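Local coordinates for transposon Tn7 transposition protein TnsA (Escherichia coli, PDB 1T0F) that acts with TnsB as the Tn7 transposase, making the 5'-strand DNA breaks at the transposon ends as a restriction enzyme-like, metal-dependent endonuclease, at residues T37-H48 and H60-A68. Sequence-based numbering, arbitrary orientation.
Sequences TVQEVPSSGRSH and HLLSDLELA
The imidazole of His-48 has CD2 of Leu-67 over the centre of one face, 3.6 Å from the ring centroid in a CH-pi contact, while Ser-63 O and the Asp-64 carboxylate lie at its edge. Asp-64 also meets the guanidinium of Arg-46 at its edge, the two planes steeply turned against each other, and CE1 of His-48 rests over one guanidinium face, toward the rim. The setting is the antiparallel hairpin of strands 48-51 and 58-61, leading into the helix that carries the catalytic Glu-66 of this PD-(D/E)XK-type nuclease. His-48 and Leu-61 form the hydrogen-bonded pair at the open end of the hairpin, His-48 N reaching Leu-61 O at 2.9 Å and Leu-61 N reaching His-48 O.

The example illustrates how one carboxylate oxygen can tie a loop to a helix start. Asp-64 OD1 receives His-48 NE2 on its anti side, somewhat out of the carboxylate plane, at 2.7 Å in a nearly straight bond (N-H...O 165°), and Arg-46 NE on its syn side at 3.0 Å; NH2 adds only weak bonds to the two Asp-64 oxygens. In Arg-46, CG anti to the backbone N (chi1 177°) and a bend at chi3 bring NE to Asp-64, and NH1 reaches Tyr-183 O. With an alanine here instead of Asp-64, Arg-46 would probably lose its carboxylate mate and the His-48 ring the bond at NE2 that fixes its rotation.

Just before Asp-64, Ser-63 is the N-cap of the helix, its OG accepting from Glu-66 N. Glu-66 OE1 in turn receives Leu-62 N from above its carboxylate plane, and Gln-85 also bonds this oxygen, so two donors, one backbone and one side-chain, grip this oxygen of the catalytic residue. Leu-62 packs against the short 3-10 segment at 38-39 and its flanks, its CG 4.3 Å from Val-41 CB. Farther along, Val-38 N donates to His-60 ND1 at 3.0 Å, tilted 22° from the ring plane, with Val-38 CG1 3.4 Å from the same nitrogen.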
ATOM      1  N   THR A  37      10.294  -4.089  -6.209  1.00 27.02           N
ATOM      2  CA  THR A  37      10.571  -2.661  -6.273  1.00 29.87           C
ATOM      3  C   THR A  37       9.747  -2.080  -7.417  1.00 28.97           C
ATOM      4  O   THR A  37       9.138  -2.827  -8.184  1.00 29.97           O
ATOM      5  CB  THR A  37      12.062  -2.391  -6.551  1.00 30.91           C
ATOM      6  OG1 THR A  37      12.375  -2.774  -7.898  1.00 33.01           O
ATOM      7  CG2 THR A  37      12.925  -3.188  -5.598  1.00 31.43           C
ATOM      8  N   VAL A  38       9.720  -0.756  -7.536  1.00 29.54           N
ATOM      9  CA  VAL A  38       8.959  -0.114  -8.604  1.00 30.85           C
ATOM     10  C   VAL A  38       9.447  -0.570  -9.986  1.00 33.70           C
ATOM     11  O   VAL A  38       8.774  -0.354 -10.997  1.00 32.78           O
ATOM     12  CB  VAL A  38       9.051   1.427  -8.523  1.00 32.20           C
ATOM     13  CG1 VAL A  38       8.417   1.918  -7.222  1.00 29.28           C
ATOM     14  CG2 VAL A  38      10.507   1.872  -8.621  1.00 33.53           C
ATOM     15  N   GLN A  39      10.615  -1.204 -10.023  1.00 35.40           N
ATOM     16  CA  GLN A  39      11.170  -1.703 -11.280  1.00 37.37           C
ATOM     17  C   GLN A  39      10.333  -2.883 -11.760  1.00 37.37           C
ATOM     18  O   GLN A  39      10.290  -3.177 -12.951  1.00 35.49           O
ATOM     19  CB  GLN A  39      12.620  -2.151 -11.089  1.00 40.25           C
ATOM     20  CG  GLN A  39      13.567  -1.052 -10.634  1.00 46.83           C
ATOM     21  CD  GLN A  39      13.676   0.091 -11.633  1.00 51.05           C
ATOM     22  OE1 GLN A  39      12.724   0.848 -11.839  1.00 53.36           O
ATOM     23  NE2 GLN A  39      14.842   0.217 -12.262  1.00 51.77           N
ATOM     24  N   GLU A  40       9.675  -3.562 -10.825  1.00 36.61           N
ATOM     25  CA  GLU A  40       8.834  -4.706 -11.154  1.00 37.67           C
ATOM     26  C   GLU A  40       7.370  -4.319 -11.355  1.00 38.60           C
ATOM     27  O   GLU A  40       6.483  -5.175 -11.325  1.00 38.51           O
ATOM     28  CB  GLU A  40       8.922  -5.774 -10.060  1.00 37.36           C
ATOM     29  CG  GLU A  40      10.205  -6.595 -10.065  1.00 39.05           C
ATOM     30  CD  GLU A  40      11.413  -5.828  -9.556  1.00 41.22           C
ATOM     31  OE1 GLU A  40      11.374  -5.357  -8.396  1.00 41.82           O
ATOM     32  OE2 GLU A  40      12.404  -5.704 -10.310  1.00 37.69           O
ATOM     33  N   VAL A  41       7.111  -3.032 -11.558  1.00 38.78           N
ATOM     34  CA  VAL A  41       5.743  -2.578 -11.764  1.00 40.50           C
ATOM     35  C   VAL A  41       5.199  -3.137 -13.081  1.00 43.79           C
ATOM     36  O   VAL A  41       5.885  -3.119 -14.104  1.00 42.99           O
ATOM     37  CB  VAL A  41       5.662  -1.033 -11.798  1.00 39.74           C
ATOM     38  CG1 VAL A  41       6.500  -0.487 -12.943  1.00 37.78           C
ATOM     39  CG2 VAL A  41       4.212  -0.589 -11.937  1.00 38.22           C
ATOM     40  N   PRO A  42       3.962  -3.659 -13.068  1.00 45.32           N
ATOM     41  CA  PRO A  42       3.386  -4.205 -14.300  1.00 48.07           C
ATOM     42  C   PRO A  42       3.133  -3.099 -15.318  1.00 49.79           C
ATOM     43  O   PRO A  42       2.749  -1.988 -14.955  1.00 50.53           O
ATOM     44  CB  PRO A  42       2.099  -4.868 -13.814  1.00 47.70           C
ATOM     45  CG  PRO A  42       1.707  -4.018 -12.649  1.00 48.03           C
ATOM     46  CD  PRO A  42       3.026  -3.810 -11.940  1.00 46.20           C
ATOM     47  N   SER A  43       3.355  -3.405 -16.592  1.00 52.38           N
ATOM     48  CA  SER A  43       3.161  -2.436 -17.667  1.00 54.29           C
ATOM     49  C   SER A  43       1.745  -1.862 -17.715  1.00 55.00           C
ATOM     50  O   SER A  43       1.482  -0.905 -18.444  1.00 55.28           O
ATOM     51  CB  SER A  43       3.500  -3.084 -19.014  1.00 55.56           C
ATOM     52  OG  SER A  43       2.810  -4.312 -19.176  1.00 56.49           O
ATOM     53  N   SER A  44       0.841  -2.440 -16.930  1.00 55.85           N
ATOM     54  CA  SER A  44      -0.545  -1.984 -16.902  1.00 56.57           C
ATOM     55  C   SER A  44      -0.822  -0.998 -15.774  1.00 56.54           C
ATOM     56  O   SER A  44      -1.973  -0.617 -15.555  1.00 57.92           O
ATOM     57  CB  SER A  44      -1.495  -3.174 -16.744  1.00 58.18           C
ATOM     58  OG  SER A  44      -1.509  -3.636 -15.400  1.00 57.59           O
ATOM     59  N   GLY A  45       0.218  -0.585 -15.055  1.00 54.02           N
ATOM     60  CA  GLY A  45       0.000   0.340 -13.958  1.00 51.06           C
ATOM     61  C   GLY A  45       1.053   1.410 -13.743  1.00 47.43           C
ATOM     62  O   GLY A  45       1.986   1.558 -14.534  1.00 48.08           O
ATOM     63  N   ARG A  46       0.892   2.160 -12.658  1.00 43.82           N
ATOM     64  CA  ARG A  46       1.811   3.236 -12.309  1.00 39.67           C
ATOM     65  C   ARG A  46       2.446   2.969 -10.951  1.00 36.82           C
ATOM     66  O   ARG A  46       1.779   2.517 -10.023  1.00 36.03           O
ATOM     67  CB  ARG A  46       1.066   4.574 -12.282  1.00 39.79           C
ATOM     68  CG  ARG A  46       1.930   5.756 -11.865  1.00 40.91           C
ATOM     69  CD  ARG A  46       1.235   7.100 -12.087  1.00 42.41           C
ATOM     70  NE  ARG A  46       0.017   7.253 -11.297  1.00 43.53           N
ATOM     71  CZ  ARG A  46      -0.575   8.422 -11.060  1.00 44.86           C
ATOM     72  NH1 ARG A  46      -0.057   9.542 -11.553  1.00 43.58           N
ATOM     73  NH2 ARG A  46      -1.679   8.478 -10.325  1.00 45.09           N
ATOM     74  N   SER A  47       3.738   3.255 -10.835  1.00 32.98           N
ATOM     75  CA  SER A  47       4.445   3.032  -9.581  1.00 30.38           C
ATOM     76  C   SER A  47       4.657   4.343  -8.836  1.00 27.81           C
ATOM     77  O   SER A  47       4.566   5.427  -9.416  1.00 26.15           O
ATOM     78  CB  SER A  47       5.799   2.379  -9.842  1.00 31.24           C
ATOM     79  OG  SER A  47       6.653   3.278 -10.520  1.00 31.41           O
ATOM     80  N   HIS A  48       4.944   4.229  -7.547  1.00 26.30           N
ATOM     81  CA  HIS A  48       5.163   5.387  -6.697  1.00 24.69           C
ATOM     82  C   HIS A  48       6.250   5.074  -5.681  1.00 23.67           C
ATOM     83  O   HIS A  48       6.311   3.970  -5.132  1.00 23.59           O
ATOM     84  CB  HIS A  48       3.884   5.738  -5.924  1.00 24.43           C
ATOM     85  CG  HIS A  48       2.695   6.007  -6.791  1.00 23.45           C
ATOM     86  ND1 HIS A  48       2.483   7.220  -7.409  1.00 23.90           N
ATOM     87  CD2 HIS A  48       1.648   5.219  -7.136  1.00 24.33           C
ATOM     88  CE1 HIS A  48       1.354   7.169  -8.096  1.00 25.17           C
ATOM     89  NE2 HIS A  48       0.829   5.966  -7.948  1.00 23.69           N
ATOM     90  N   HIS A  60       8.142   1.394  -1.820  1.00 20.51           N
ATOM     91  CA  HIS A  60       7.895   1.020  -3.210  1.00 20.62           C
ATOM     92  C   HIS A  60       6.481   0.509  -3.374  1.00 19.19           C
ATOM     93  O   HIS A  60       6.159  -0.583  -2.914  1.00 18.36           O
ATOM     94  CB  HIS A  60       8.856  -0.085  -3.633  1.00 22.86           C
ATOM     95  CG  HIS A  60      10.260   0.384  -3.824  1.00 27.71           C
ATOM     96  ND1 HIS A  60      10.787   0.657  -5.067  1.00 28.73           N
ATOM     97  CD2 HIS A  60      11.239   0.654  -2.930  1.00 31.22           C
ATOM     98  CE1 HIS A  60      12.034   1.074  -4.931  1.00 32.02           C
ATOM     99  NE2 HIS A  60      12.332   1.082  -3.644  1.00 31.99           N
ATOM    100  N   LEU A  61       5.649   1.296  -4.046  1.00 19.79           N
ATOM    101  CA  LEU A  61       4.260   0.930  -4.276  1.00 20.65           C
ATOM    102  C   LEU A  61       4.102   0.721  -5.782  1.00 21.45           C
ATOM    103  O   LEU A  61       4.543   1.552  -6.581  1.00 20.96           O
ATOM    104  CB  LEU A  61       3.348   2.047  -3.760  1.00 21.54           C
ATOM    105  CG  LEU A  61       3.707   2.442  -2.316  1.00 21.44           C
ATOM    106  CD1 LEU A  61       2.866   3.638  -1.878  1.00 24.59           C
ATOM    107  CD2 LEU A  61       3.501   1.264  -1.391  1.00 20.24           C
ATOM    108  N   LEU A  62       3.477  -0.391  -6.157  1.00 21.52           N
ATOM    109  CA  LEU A  62       3.319  -0.736  -7.567  1.00 22.89           C
ATOM    110  C   LEU A  62       1.993  -0.430  -8.273  1.00 24.44           C
ATOM    111  O   LEU A  62       1.761  -0.918  -9.380  1.00 25.54           O
ATOM    112  CB  LEU A  62       3.686  -2.212  -7.755  1.00 23.69           C
ATOM    113  CG  LEU A  62       5.193  -2.515  -7.764  1.00 24.22           C
ATOM    114  CD1 LEU A  62       5.884  -1.924  -6.537  1.00 26.88           C
ATOM    115  CD2 LEU A  62       5.393  -4.021  -7.816  1.00 26.90           C
ATOM    116  N   SER A  63       1.135   0.377  -7.652  1.00 22.39           N
ATOM    117  CA  SER A  63      -0.136   0.763  -8.265  1.00 22.90           C
ATOM    118  C   SER A  63      -0.741   1.924  -7.484  1.00 23.76           C
ATOM    119  O   SER A  63      -0.331   2.190  -6.354  1.00 21.76           O
ATOM    120  CB  SER A  63      -1.123  -0.407  -8.264  1.00 24.94           C
ATOM    121  OG  SER A  63      -1.634  -0.659  -6.965  1.00 23.65           O
ATOM    122  N   ASP A  64      -1.712   2.608  -8.090  1.00 23.62           N
ATOM    123  CA  ASP A  64      -2.382   3.718  -7.425  1.00 24.98           C
ATOM    124  C   ASP A  64      -3.169   3.169  -6.239  1.00 23.73           C
ATOM    125  O   ASP A  64      -3.349   3.855  -5.230  1.00 22.61           O
ATOM    126  CB  ASP A  64      -3.347   4.438  -8.375  1.00 29.37           C
ATOM    127  CG  ASP A  64      -2.632   5.208  -9.476  1.00 33.16           C
ATOM    128  OD1 ASP A  64      -1.394   5.364  -9.411  1.00 34.14           O
ATOM    129  OD2 ASP A  64      -3.318   5.671 -10.409  1.00 35.50           O
ATOM    130  N   LEU A  65      -3.638   1.932  -6.359  1.00 22.12           N
ATOM    131  CA  LEU A  65      -4.392   1.317  -5.275  1.00 22.27           C
ATOM    132  C   LEU A  65      -3.492   1.069  -4.068  1.00 21.70           C
ATOM    133  O   LEU A  65      -3.906   1.268  -2.923  1.00 18.08           O
ATOM    134  CB  LEU A  65      -5.024   0.004  -5.735  1.00 23.79           C
ATOM    135  CG  LEU A  65      -5.943  -0.668  -4.717  1.00 27.21           C
ATOM    136  CD1 LEU A  65      -6.825   0.364  -4.032  1.00 30.05           C
ATOM    137  CD2 LEU A  65      -6.792  -1.736  -5.437  1.00 29.90           C
ATOM    138  N   GLU A  66      -2.262   0.623  -4.325  1.00 19.52           N
ATOM    139  CA  GLU A  66      -1.308   0.385  -3.244  1.00 19.93           C
ATOM    140  C   GLU A  66      -0.958   1.718  -2.593  1.00 18.15           C
ATOM    141  O   GLU A  66      -0.768   1.795  -1.378  1.00 19.45           O
ATOM    142  CB  GLU A  66      -0.043  -0.292  -3.779  1.00 19.74           C
ATOM    143  CG  GLU A  66      -0.179  -1.809  -3.900  1.00 22.51           C
ATOM    144  CD  GLU A  66       1.043  -2.463  -4.535  1.00 27.05           C
ATOM    145  OE1 GLU A  66       2.170  -1.972  -4.301  1.00 24.49           O
ATOM    146  OE2 GLU A  66       0.871  -3.479  -5.251  1.00 27.03           O
ATOM    147  N   LEU A  67      -0.864   2.766  -3.408  1.00 17.89           N
ATOM    148  CA  LEU A  67      -0.580   4.102  -2.887  1.00 19.66           C
ATOM    149  C   LEU A  67      -1.700   4.514  -1.925  1.00 20.43           C
ATOM    150  O   LEU A  67      -1.440   5.036  -0.835  1.00 18.62           O
ATOM    151  CB  LEU A  67      -0.501   5.121  -4.031  1.00 21.06           C
ATOM    152  CG  LEU A  67      -0.397   6.604  -3.644  1.00 21.61           C
ATOM    153  CD1 LEU A  67       0.908   6.857  -2.894  1.00 21.88           C
ATOM    154  CD2 LEU A  67      -0.469   7.464  -4.906  1.00 21.38           C
ATOM    155  N   ALA A  68      -2.948   4.283  -2.326  1.00 18.77           N
ATOM    156  CA  ALA A  68      -4.082   4.652  -1.473  1.00 19.06           C
ATOM    157  C   ALA A  68      -4.044   3.927  -0.122  1.00 19.42           C
ATOM    158  O   ALA A  68      -4.302   4.524   0.927  1.00 19.37           O
ATOM    159  CB  ALA A  68      -5.393   4.360  -2.192  1.00 18.13           C
TER